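Local atomic coordinates of KmHsv2 (Kluyveromyces marxianus, PDB entry 3VU4), a protein that probably binds phosphoinositides on membranes as a beta-propeller protein of the PROPPIN family, the family to which the autophagy protein Atg18 belongs. Residues Thr77-Lys80 and Glu81-His84; Leu106-Arg110 and Glu111-Val115; Lys192-Thr195 and Asn196-Met200; Arg277-Lys281 and Gly282-Met286. All blocks are in the same frame, centred on the assembly; numbering follows the deposited sequence.

Contact 1. Residues Thr77-Lys80 and Glu81-His84; sequences TGVK and EVVH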
loop_
_atom_site.group_PDB
_atom_site.type_symbol
_atom_site.label_atom_id
_atom_site.label_comp_id
_atom_site.label_asym_id
_atom_site.label_seq_id
_atom_site.Cartn_x
_atom_site.Cartn_y
_atom_site.Cartn_z
ATOM N N THR A 77 19.575 8.624 3.638
ATOM C CA THR A 77 19.811 9.916 4.268
ATOM C C THR A 77 20.175 10.970 3.234
ATOM O O THR A 77 19.445 11.170 2.258
ATOM C CB THR A 77 20.939 9.819 5.304
ATOM O OG1 THR A 77 22.153 9.439 4.646
ATOM C CG2 THR A 77 20.597 8.782 6.369
ATOM N N GLY A 78 21.300 11.645 3.456
ATOM C CA GLY A 78 21.735 12.675 2.534
ATOM C C GLY A 78 22.036 12.060 1.189
ATOM O O GLY A 78 21.474 12.460 0.166
ATOM N N VAL A 79 22.928 11.075 1.198
ATOM C CA VAL A 79 23.320 10.375 -0.015
ATOM C C VAL A 79 22.154 9.494 -0.454
ATOM O O VAL A 79 21.900 8.431 0.122
ATOM C CB VAL A 79 24.596 9.535 0.237
ATOM C CG1 VAL A 79 24.463 8.762 1.541
ATOM C CG2 VAL A 79 24.850 8.598 -0.938
ATOM N N LYS A 80 21.454 9.965 -1.483
ATOM C CA LYS A 80 20.275 9.306 -2.032
ATOM C C LYS A 80 20.473 7.896 -2.572
ATOM O O LYS A 80 19.519 7.117 -2.622
ATOM C CB LYS A 80 19.681 10.152 -3.161
ATOM C CG LYS A 80 19.609 11.649 -2.904
ATOM C CD LYS A 80 18.374 12.063 -2.134
ATOM C CE LYS A 80 18.509 11.769 -0.658
ATOM N NZ LYS A 80 17.499 12.534 0.129
ATOM N N GLU A 81 21.686 7.561 -2.992
ATOM C CA GLU A 81 21.910 6.233 -3.557
ATOM C C GLU A 81 22.349 5.163 -2.569
ATOM O O GLU A 81 22.729 4.066 -2.974
ATOM C CB GLU A 81 22.905 6.308 -4.726
ATOM C CG GLU A 81 23.800 7.529 -4.726
ATOM C CD GLU A 81 23.037 8.817 -4.987
ATOM O OE1 GLU A 81 22.476 8.968 -6.097
ATOM O OE2 GLU A 81 22.996 9.674 -4.078
ATOM N N VAL A 82 22.271 5.466 -1.279
ATOM C CA VAL A 82 22.674 4.500 -0.263
ATOM C C VAL A 82 21.523 4.088 0.649
ATOM O O VAL A 82 20.799 4.934 1.171
ATOM C CB VAL A 82 23.818 5.066 0.603
ATOM C CG1 VAL A 82 24.168 4.092 1.715
ATOM C CG2 VAL A 82 25.020 5.332 -0.264
ATOM N N VAL A 83 21.362 2.782 0.834
ATOM C CA VAL A 83 20.311 2.252 1.691
ATOM C C VAL A 83 20.941 1.612 2.923
ATOM O O VAL A 83 21.672 0.627 2.821
ATOM C CB VAL A 83 19.464 1.196 0.951
ATOM C CG1 VAL A 83 18.493 0.540 1.917
ATOM C CG2 VAL A 83 18.712 1.846 -0.205
ATOM N N HIS A 84 20.653 2.174 4.089
ATOM C CA HIS A 84 21.211 1.665 5.329
ATOM C C HIS A 84 20.309 0.660 6.019
ATOM O O HIS A 84 19.147 0.954 6.292
ATOM C CB HIS A 84 21.453 2.807 6.316
ATOM C CG HIS A 84 22.410 3.849 5.833
ATOM N ND1 HIS A 84 23.635 4.063 6.429
ATOM C CD2 HIS A 84 22.301 4.779 4.854
ATOM C CE1 HIS A 84 24.236 5.081 5.841
ATOM N NE2 HIS A 84 23.447 5.534 4.883
HETATM O O HOH W 1 21.579 7.179 2.400
#
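Val79 packs its two methyl groups against Val82, three residues on. CG2 of Val79 meets CG2 of Val82 at 3.3 Å. CG1 of Val79 reaches both CB and CG2 of the same residue. With chi1 46°, CG1 of Val79 sits between the backbone N and the carbonyl carbon and CG2 is anti to the N, so both methyls can touch Val82. Beside this pair the backbone is held by a turn bond and a bound water. Val79 O accepts a weak hydrogen bond from Val82 N at 3.3 Å. Water 1 also donates to Val79 O at 2.6 Å and to Val82 O at 2.7 Å. The same water accepts from Thr77 N at 2.8 Å, so one water pins three backbone positions. Val79 to Val82 form a type I beta turn that leads from the loop after strand 72-76 into strand 82-87 of the same propeller blade. The outer side is looser. Glu81 is bent at chi2 and folds its carboxylate back along the turn. Its OE2 lies 3.8 Å from Val79 CG2 and 3.0 Å from Lys80 N, at an angle too poor for a hydrogen bond. At the far end the contact thins out: Thr77 OG1 stands 4.1 Å from His84 NE2, and the two side chains cross at about a right angle. His84 is anchored elsewhere, through ND1 to Asp93, and its ring meets that of Phe75.

Contact 2. Residues Leu106-Arg110 and Glu111-Val115; sequences LFLSR and EFIVV. With SO4 (sulfate ion), chain I.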
loop_
_atom_site.group_PDB
_atom_site.type_symbol
_atom_site.label_atom_id
_atom_site.label_comp_id
_atom_site.label_asym_id
_atom_site.label_seq_id
_atom_site.Cartn_x
_atom_site.Cartn_y
_atom_site.Cartn_z
ATOM N N LEU A 106 11.566 0.863 -2.261
ATOM C CA LEU A 106 12.348 0.072 -1.320
ATOM C C LEU A 106 11.448 -0.883 -0.537
ATOM O O LEU A 106 10.536 -0.445 0.169
ATOM C CB LEU A 106 13.082 0.996 -0.350
ATOM C CG LEU A 106 13.972 0.309 0.687
ATOM C CD1 LEU A 106 14.999 -0.544 -0.031
ATOM C CD2 LEU A 106 14.655 1.342 1.565
ATOM N N PHE A 107 11.713 -2.184 -0.663
ATOM C CA PHE A 107 10.926 -3.214 0.020
ATOM C C PHE A 107 11.808 -4.172 0.821
ATOM O O PHE A 107 12.951 -4.437 0.455
ATOM C CB PHE A 107 10.122 -4.006 -1.007
ATOM C CG PHE A 107 9.177 -3.170 -1.810
ATOM C CD1 PHE A 107 7.970 -2.744 -1.269
ATOM C CD2 PHE A 107 9.483 -2.816 -3.117
ATOM C CE1 PHE A 107 7.076 -1.976 -2.022
ATOM C CE2 PHE A 107 8.593 -2.046 -3.881
ATOM C CZ PHE A 107 7.388 -1.629 -3.327
ATOM N N LEU A 108 11.262 -4.706 1.907
ATOM C CA LEU A 108 12.001 -5.620 2.771
ATOM C C LEU A 108 11.222 -6.884 3.143
ATOM O O LEU A 108 10.010 -6.844 3.355
ATOM C CB LEU A 108 12.393 -4.904 4.067
ATOM C CG LEU A 108 13.195 -3.606 3.978
ATOM C CD1 LEU A 108 13.138 -2.885 5.316
ATOM C CD2 LEU A 108 14.626 -3.910 3.587
ATOM N N SER A 109 11.936 -8.004 3.218
ATOM C CA SER A 109 11.361 -9.285 3.618
ATOM C C SER A 109 12.489 -9.990 4.365
ATOM O O SER A 109 13.646 -9.592 4.234
ATOM C CB SER A 109 10.914 -10.106 2.404
ATOM O OG SER A 109 12.007 -10.663 1.705
ATOM N N ARG A 110 12.174 -11.013 5.153
ATOM C CA ARG A 110 13.220 -11.707 5.905
ATOM C C ARG A 110 14.269 -12.298 4.964
ATOM O O ARG A 110 15.353 -12.684 5.394
ATOM C CB ARG A 110 12.618 -12.823 6.773
ATOM C CG ARG A 110 11.638 -12.349 7.856
ATOM C CD ARG A 110 10.963 -13.535 8.561
ATOM N NE ARG A 110 9.891 -13.128 9.472
ATOM C CZ ARG A 110 10.081 -12.526 10.644
ATOM N NH1 ARG A 110 11.312 -12.253 11.063
ATOM N NH2 ARG A 110 9.038 -12.194 11.398
ATOM N N GLU A 111 13.952 -12.339 3.674
ATOM C CA GLU A 111 14.854 -12.906 2.680
ATOM C C GLU A 111 15.518 -11.896 1.751
ATOM O O GLU A 111 16.723 -11.970 1.499
ATOM C CB GLU A 111 14.091 -13.886 1.799
ATOM C CG GLU A 111 13.040 -14.695 2.513
ATOM C CD GLU A 111 13.396 -16.158 2.547
ATOM O OE1 GLU A 111 14.275 -16.527 3.358
ATOM O OE2 GLU A 111 12.807 -16.930 1.752
ATOM N N PHE A 112 14.721 -10.963 1.237
ATOM C CA PHE A 112 15.215 -9.983 0.279
ATOM C C PHE A 112 15.102 -8.513 0.656
ATOM O O PHE A 112 14.411 -8.137 1.605
ATOM C CB PHE A 112 14.476 -10.170 -1.039
ATOM C CG PHE A 112 14.208 -11.594 -1.379
ATOM C CD1 PHE A 112 15.172 -12.362 -2.017
ATOM C CD2 PHE A 112 12.988 -12.176 -1.056
ATOM C CE1 PHE A 112 14.925 -13.692 -2.333
ATOM C CE2 PHE A 112 12.729 -13.506 -1.368
ATOM C CZ PHE A 112 13.702 -14.266 -2.009
ATOM N N ILE A 113 15.805 -7.697 -0.127
ATOM C CA ILE A 113 15.792 -6.250 -0.003
ATOM C C ILE A 113 15.611 -5.778 -1.441
ATOM O O ILE A 113 16.559 -5.795 -2.222
ATOM C CB ILE A 113 17.121 -5.682 0.526
ATOM C CG1 ILE A 113 17.411 -6.220 1.925
ATOM C CG2 ILE A 113 17.039 -4.163 0.577
ATOM C CD1 ILE A 113 18.678 -5.653 2.550
ATOM N N VAL A 114 14.392 -5.388 -1.802
ATOM C CA VAL A 114 14.127 -4.926 -3.161
ATOM C C VAL A 114 14.392 -3.423 -3.217
ATOM O O VAL A 114 13.898 -2.675 -2.370
ATOM C CB VAL A 114 12.659 -5.235 -3.574
ATOM C CG1 VAL A 114 12.423 -4.838 -5.014
ATOM C CG2 VAL A 114 12.364 -6.722 -3.378
ATOM N N VAL A 115 15.176 -2.992 -4.206
ATOM C CA VAL A 115 15.543 -1.577 -4.366
ATOM C C VAL A 115 15.485 -1.106 -5.829
ATOM O O VAL A 115 16.126 -1.701 -6.698
ATOM C CB VAL A 115 16.995 -1.316 -3.860
ATOM C CG1 VAL A 115 17.334 0.163 -3.973
ATOM C CG2 VAL A 115 17.153 -1.799 -2.427
HETATM S S SO4 I . 9.090 -12.884 4.773
HETATM O O1 SO4 I . 9.920 -13.789 5.588
HETATM O O2 SO4 I . 7.668 -13.097 5.098
HETATM O O3 SO4 I . 9.443 -11.487 5.067
HETATM O O4 SO4 I . 9.323 -13.162 3.344
#
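Phe107 sets its CB and the CD2 edge of its ring against CB of Val114, which lies near the ring plane. The two CB atoms are 3.8 Å apart. The residues form the hydrogen-bonded pair of an antiparallel beta hairpin, made by strands 103-108 and 112-117, the first two strands of a propeller blade. Phe107 N gives a nearly straight bond to Val114 O (2.8 Å, 170°), and Val114 N returns one to Phe107 O. Phe145 of strand 142-146, in the next blade, packs on both side chains. The other face carries Leu106, Leu108, Ile113 and Val115. Here Leu106 CD1 meets Val115 CG2 at 3.5 Å and Leu108 CD2 meets Ile113 CG2 at 3.9 Å. In both pairs the two side chains run alongside each other. Val83 packs on Leu106 and Ile85 on Ile113, both from strand 82-87 of the preceding blade.

Ser109 closes the hairpin. Its N donates to Phe112 O at 3.0 Å. Its hydroxyl sits between the backbone N and the carbonyl carbon (chi1 74°), where OG accepts from Phe112 N (2.8 Å, 168°). Outside the turn a sulfate ion, which His68 also binds, takes a hydrogen bond from Arg110 N through O3 at 2.8 Å. The extended Arg110 chain runs alongside the ion, with CD 3.2 Å from sulfate O1.

Contact 3. Residues Lys192-Thr195 and Asn196-Met200; sequences KAHT and NPIKM. With SO4 (sulfate ion), chain E.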
loop_
_atom_site.group_PDB
_atom_site.type_symbol
_atom_site.label_atom_id
_atom_site.label_comp_id
_atom_site.label_asym_id
_atom_site.label_seq_id
_atom_site.Cartn_x
_atom_site.Cartn_y
_atom_site.Cartn_z
ATOM N N LYS A 192 -1.240 -7.174 -19.696
ATOM C CA LYS A 192 -1.425 -5.888 -20.341
ATOM C C LYS A 192 -2.644 -5.257 -19.677
ATOM O O LYS A 192 -3.721 -5.184 -20.269
ATOM C CB LYS A 192 -1.681 -6.069 -21.825
ATOM C CG LYS A 192 -0.481 -6.540 -22.595
ATOM C CD LYS A 192 -0.747 -6.401 -24.066
ATOM C CE LYS A 192 0.483 -6.710 -24.884
ATOM N NZ LYS A 192 0.132 -6.591 -26.332
ATOM N N ALA A 193 -2.449 -4.808 -18.437
ATOM C CA ALA A 193 -3.495 -4.201 -17.612
ATOM C C ALA A 193 -4.180 -2.952 -18.165
ATOM O O ALA A 193 -5.405 -2.881 -18.164
ATOM C CB ALA A 193 -2.943 -3.907 -16.218
ATOM N N HIS A 194 -3.412 -1.966 -18.623
ATOM C CA HIS A 194 -4.027 -0.748 -19.142
ATOM C C HIS A 194 -3.411 -0.242 -20.429
ATOM O O HIS A 194 -2.316 -0.638 -20.808
ATOM C CB HIS A 194 -3.946 0.367 -18.105
ATOM C CG HIS A 194 -4.616 0.040 -16.810
ATOM N ND1 HIS A 194 -5.873 0.505 -16.483
ATOM C CD2 HIS A 194 -4.201 -0.704 -15.756
ATOM C CE1 HIS A 194 -6.201 0.061 -15.281
ATOM N NE2 HIS A 194 -5.206 -0.674 -14.817
ATOM N N THR A 195 -4.139 0.646 -21.089
ATOM C CA THR A 195 -3.701 1.269 -22.322
ATOM C C THR A 195 -2.813 2.455 -21.972
ATOM O O THR A 195 -1.818 2.727 -22.639
ATOM C CB THR A 195 -4.893 1.789 -23.121
ATOM O OG1 THR A 195 -5.694 0.681 -23.540
ATOM C CG2 THR A 195 -4.427 2.578 -24.334
ATOM N N ASN A 196 -3.183 3.168 -20.923
ATOM C CA ASN A 196 -2.409 4.316 -20.496
ATOM C C ASN A 196 -1.422 3.897 -19.428
ATOM O O ASN A 196 -1.494 2.781 -18.918
ATOM C CB ASN A 196 -3.343 5.395 -19.970
ATOM C CG ASN A 196 -4.277 5.899 -21.038
ATOM O OD1 ASN A 196 -3.840 6.347 -22.103
ATOM N ND2 ASN A 196 -5.574 5.823 -20.771
ATOM N N PRO A 197 -0.473 4.778 -19.088
ATOM C CA PRO A 197 0.514 4.433 -18.064
ATOM C C PRO A 197 -0.136 4.066 -16.738
ATOM O O PRO A 197 -1.087 4.717 -16.303
ATOM C CB PRO A 197 1.357 5.706 -17.960
ATOM C CG PRO A 197 1.329 6.229 -19.347
ATOM C CD PRO A 197 -0.124 6.051 -19.746
ATOM N N ILE A 198 0.380 3.027 -16.093
ATOM C CA ILE A 198 -0.144 2.599 -14.811
ATOM C C ILE A 198 0.186 3.593 -13.697
ATOM O O ILE A 198 1.324 4.073 -13.567
ATOM C CB ILE A 198 0.410 1.211 -14.429
ATOM C CG1 ILE A 198 -0.378 0.126 -15.174
ATOM C CG2 ILE A 198 0.350 1.007 -12.914
ATOM C CD1 ILE A 198 0.179 -1.259 -14.994
ATOM N N LYS A 199 -0.826 3.896 -12.891
ATOM C CA LYS A 199 -0.674 4.812 -11.775
ATOM C C LYS A 199 0.000 4.103 -10.606
ATOM O O LYS A 199 0.988 4.597 -10.054
ATOM C CB LYS A 199 -2.044 5.346 -11.353
ATOM C CG LYS A 199 -2.011 6.316 -10.176
ATOM C CD LYS A 199 -1.059 7.458 -10.436
ATOM C CE LYS A 199 -1.131 8.494 -9.335
ATOM N NZ LYS A 199 0.018 9.435 -9.443
ATOM N N MET A 200 -0.540 2.946 -10.233
ATOM C CA MET A 200 0.008 2.147 -9.137
ATOM C C MET A 200 -0.581 0.743 -9.161
ATOM O O MET A 200 -1.640 0.527 -9.753
ATOM C CB MET A 200 -0.320 2.782 -7.789
ATOM C CG MET A 200 -1.804 2.880 -7.509
ATOM S SD MET A 200 -2.150 3.501 -5.858
ATOM C CE MET A 200 -2.224 5.231 -6.213
HETATM S S SO4 E . -7.089 2.276 -19.468
HETATM O O1 SO4 E . -6.884 0.851 -19.790
HETATM O O2 SO4 E . -7.751 2.377 -18.155
HETATM O O3 SO4 E . -5.796 2.984 -19.407
HETATM O O4 SO4 E . -7.916 2.890 -20.525
#
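His194 holds CG anti to its carbonyl carbon (chi1 -59°), and Ile198 holds CG1 the same way (chi1 -80°). The two side chains meet at about a right angle, with His194 CD2 4.0 Å from Ile198 CG1. Ile198 also sends CD1 to the methyl of Ala193, at 4.3 Å. Ile198 approaches the imidazole obliquely, while a sulfate ion lies at the ring edge, in its plane, by ND1. His194 ND1 donates to sulfate O2 in a nearly straight bond (3.1 Å, 175°). Thr195 N donates to O1 at 3.0 Å, and Asn196 N to O3 at 3.0 Å. The Asn196 amide adds only a weak bond, ND2 to O3. Arg221 and Ser214 complete the grip on the ion. His194 NE2 is hydrogen-bonded to OG1 of Thr212; with both ring nitrogens engaged, the ring's rotation is probably fixed. A pocket of backbone N-H groups, a histidine and an arginine suits an anion. The loop lies between strands 189-191 and 198-203, where one blade passes to the next. The sulfate, probably from the crystallisation liquor, may mark where a lipid phosphate would bind, consistent with a phosphoinositide site of PROPPIN propellers.

Contact 4. Residues Arg277-Lys281 and Gly282-Met286; sequences RHALK and GWINM. With SO4 (sulfate ion), chain F.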
loop_
_atom_site.group_PDB
_atom_site.type_symbol
_atom_site.label_atom_id
_atom_site.label_comp_id
_atom_site.label_asym_id
_atom_site.label_seq_id
_atom_site.Cartn_x
_atom_site.Cartn_y
_atom_site.Cartn_z
ATOM N N ARG A 277 -30.569 -15.420 3.034
ATOM C CA ARG A 277 -30.789 -16.093 1.768
ATOM C C ARG A 277 -32.117 -15.697 1.108
ATOM O O ARG A 277 -32.353 -16.031 -0.043
ATOM C CB ARG A 277 -30.730 -17.604 1.977
ATOM C CG ARG A 277 -29.611 -18.309 1.222
ATOM C CD ARG A 277 -28.224 -17.782 1.591
ATOM N NE ARG A 277 -27.789 -16.634 0.780
ATOM C CZ ARG A 277 -27.489 -16.692 -0.520
ATOM N NH1 ARG A 277 -27.574 -17.843 -1.179
ATOM N NH2 ARG A 277 -27.087 -15.602 -1.161
ATOM N N HIS A 278 -32.976 -14.972 1.819
ATOM C CA HIS A 278 -34.256 -14.557 1.243
ATOM C C HIS A 278 -34.644 -13.110 1.506
ATOM O O HIS A 278 -34.068 -12.442 2.356
ATOM C CB HIS A 278 -35.390 -15.480 1.717
ATOM C CG HIS A 278 -35.196 -16.908 1.324
ATOM N ND1 HIS A 278 -34.462 -17.793 2.084
ATOM C CD2 HIS A 278 -35.534 -17.575 0.196
ATOM C CE1 HIS A 278 -34.350 -18.941 1.438
ATOM N NE2 HIS A 278 -34.990 -18.834 0.289
ATOM N N ALA A 279 -35.636 -12.639 0.765
ATOM C CA ALA A 279 -36.122 -11.273 0.881
ATOM C C ALA A 279 -37.571 -11.240 0.413
ATOM O O ALA A 279 -38.039 -12.168 -0.246
ATOM C CB ALA A 279 -35.265 -10.343 0.020
ATOM N N LEU A 280 -38.280 -10.167 0.736
ATOM C CA LEU A 280 -39.681 -10.055 0.347
ATOM C C LEU A 280 -40.468 -11.293 0.761
ATOM O O LEU A 280 -41.036 -11.990 -0.078
ATOM C CB LEU A 280 -39.783 -9.854 -1.159
ATOM C CG LEU A 280 -39.313 -8.467 -1.583
ATOM C CD1 LEU A 280 -38.699 -8.519 -2.975
ATOM C CD2 LEU A 280 -40.491 -7.509 -1.518
ATOM N N LYS A 281 -40.457 -11.577 2.061
ATOM C CA LYS A 281 -41.186 -12.707 2.641
ATOM C C LYS A 281 -40.966 -14.086 2.041
ATOM O O LYS A 281 -41.924 -14.836 1.867
ATOM C CB LYS A 281 -42.682 -12.408 2.616
ATOM C CG LYS A 281 -43.111 -11.342 3.593
ATOM C CD LYS A 281 -44.033 -10.326 2.936
ATOM C CE LYS A 281 -43.230 -9.145 2.438
ATOM N NZ LYS A 281 -42.451 -8.540 3.565
ATOM N N GLY A 282 -39.723 -14.428 1.739
ATOM C CA GLY A 282 -39.446 -15.740 1.179
ATOM C C GLY A 282 -39.706 -15.839 -0.311
ATOM O O GLY A 282 -39.425 -16.870 -0.933
ATOM N N TRP A 283 -40.245 -14.773 -0.895
ATOM C CA TRP A 283 -40.509 -14.785 -2.321
ATOM C C TRP A 283 -39.236 -14.640 -3.165
ATOM O O TRP A 283 -39.171 -15.168 -4.272
ATOM C CB TRP A 283 -41.494 -13.674 -2.698
ATOM C CG TRP A 283 -42.933 -13.983 -2.382
ATOM C CD1 TRP A 283 -43.701 -13.418 -1.400
ATOM C CD2 TRP A 283 -43.778 -14.919 -3.058
ATOM N NE1 TRP A 283 -44.973 -13.947 -1.425
ATOM C CE2 TRP A 283 -45.047 -14.872 -2.433
ATOM C CE3 TRP A 283 -43.587 -15.798 -4.133
ATOM C CZ2 TRP A 283 -46.118 -15.665 -2.842
ATOM C CZ3 TRP A 283 -44.658 -16.596 -4.545
ATOM C CH2 TRP A 283 -45.908 -16.521 -3.898
ATOM N N ILE A 284 -38.228 -13.944 -2.641
ATOM C CA ILE A 284 -36.980 -13.706 -3.373
ATOM C C ILE A 284 -35.780 -14.476 -2.832
ATOM O O ILE A 284 -35.620 -14.602 -1.620
ATOM C CB ILE A 284 -36.634 -12.175 -3.377
ATOM C CG1 ILE A 284 -37.230 -11.497 -4.610
ATOM C CG2 ILE A 284 -35.137 -11.960 -3.376
ATOM C CD1 ILE A 284 -38.703 -11.817 -4.868
ATOM N N ASN A 285 -34.956 -15.000 -3.737
ATOM C CA ASN A 285 -33.735 -15.710 -3.358
ATOM C C ASN A 285 -32.623 -14.683 -3.491
ATOM O O ASN A 285 -32.180 -14.394 -4.597
ATOM C CB ASN A 285 -33.436 -16.859 -4.313
ATOM C CG ASN A 285 -34.394 -18.012 -4.161
ATOM O OD1 ASN A 285 -35.601 -17.843 -4.246
ATOM N ND2 ASN A 285 -33.854 -19.201 -3.945
ATOM N N MET A 286 -32.178 -14.129 -2.370
ATOM C CA MET A 286 -31.134 -13.115 -2.378
ATOM C C MET A 286 -29.804 -13.553 -2.991
ATOM O O MET A 286 -29.261 -14.603 -2.653
ATOM C CB MET A 286 -30.883 -12.606 -0.956
ATOM C CG MET A 286 -31.906 -11.602 -0.455
ATOM S SD MET A 286 -32.071 -10.159 -1.528
ATOM C CE MET A 286 -30.396 -9.460 -1.463
HETATM S S SO4 F . -33.145 -16.404 5.435
HETATM O O1 SO4 F . -31.708 -16.740 5.507
HETATM O O2 SO4 F . -33.846 -17.509 4.761
HETATM O O3 SO4 F . -33.691 -16.233 6.796
HETATM O O4 SO4 F . -33.368 -15.144 4.692
#
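Ala279 is the apolar centre of this small hairpin. Its CB touches Met286 SD at 3.6 Å and Ile284 CG2 at 3.8 Å. Beside it the Leu280 and Ile284 side chains extend in one direction, with Leu280 CD1 3.7 Å from Ile284 CG1. With chi2 -56° the Met286 chain bends about its CB-CG bond and brings SD to Ala279 CB. Backbone bonds set these side chains in place. Ala279 and Ile284 form an antiparallel hydrogen-bonded pair, with Ile284 N to Ala279 O at 3.0 Å. Met286 N also donates to Arg277 O. A type I' turn from Leu280 to Trp283 reverses the chain, closed by Trp283 N to Leu280 O at 3.0 Å. Lys281 and Gly282 both have positive phi, as the middle residues of a type I' turn do.

His278 and Asn285, on the other face, form a non-hydrogen-bonded pair. The His278 ring turns an edge to a sulfate ion, and ND1 donates to sulfate O2 at 2.8 Å. Arg277 N donates to sulfate O1 at 3.0 Å, and His278 N to sulfate O4. The ion is thus held at three oxygens. Residues Ala279 to Met286 all touch a crystal neighbour. The centre of the contact lies about 39 Å from that of the chain, at the end of a long excursion between strands 263-268 and 296-299 of one blade.

Overall arrangement
Contact 2 is the buried member of the set, and contact 3 is partly buried. Contacts 1 and 4 lie at the surface. Contacts 1 and 2 belong to successive blades of the propeller and touch where Val83 CG1 meets Leu106 CD2 at 3.9 Å. Contact 3 lies further round the ring, with its nearest atoms about 10 Å from contact 2. Contact 4 is remote, its centre 61 Å from that of contact 1. The chemistry follows the place. Contact 2 combines strand pairing with apolar faces, contact 1 joins a turn with a bridging water, and contact 4 is a two-strand hairpin apart from the blade sheets. Contacts 2, 3 and 4 each hold a sulfate ion through backbone N-H groups.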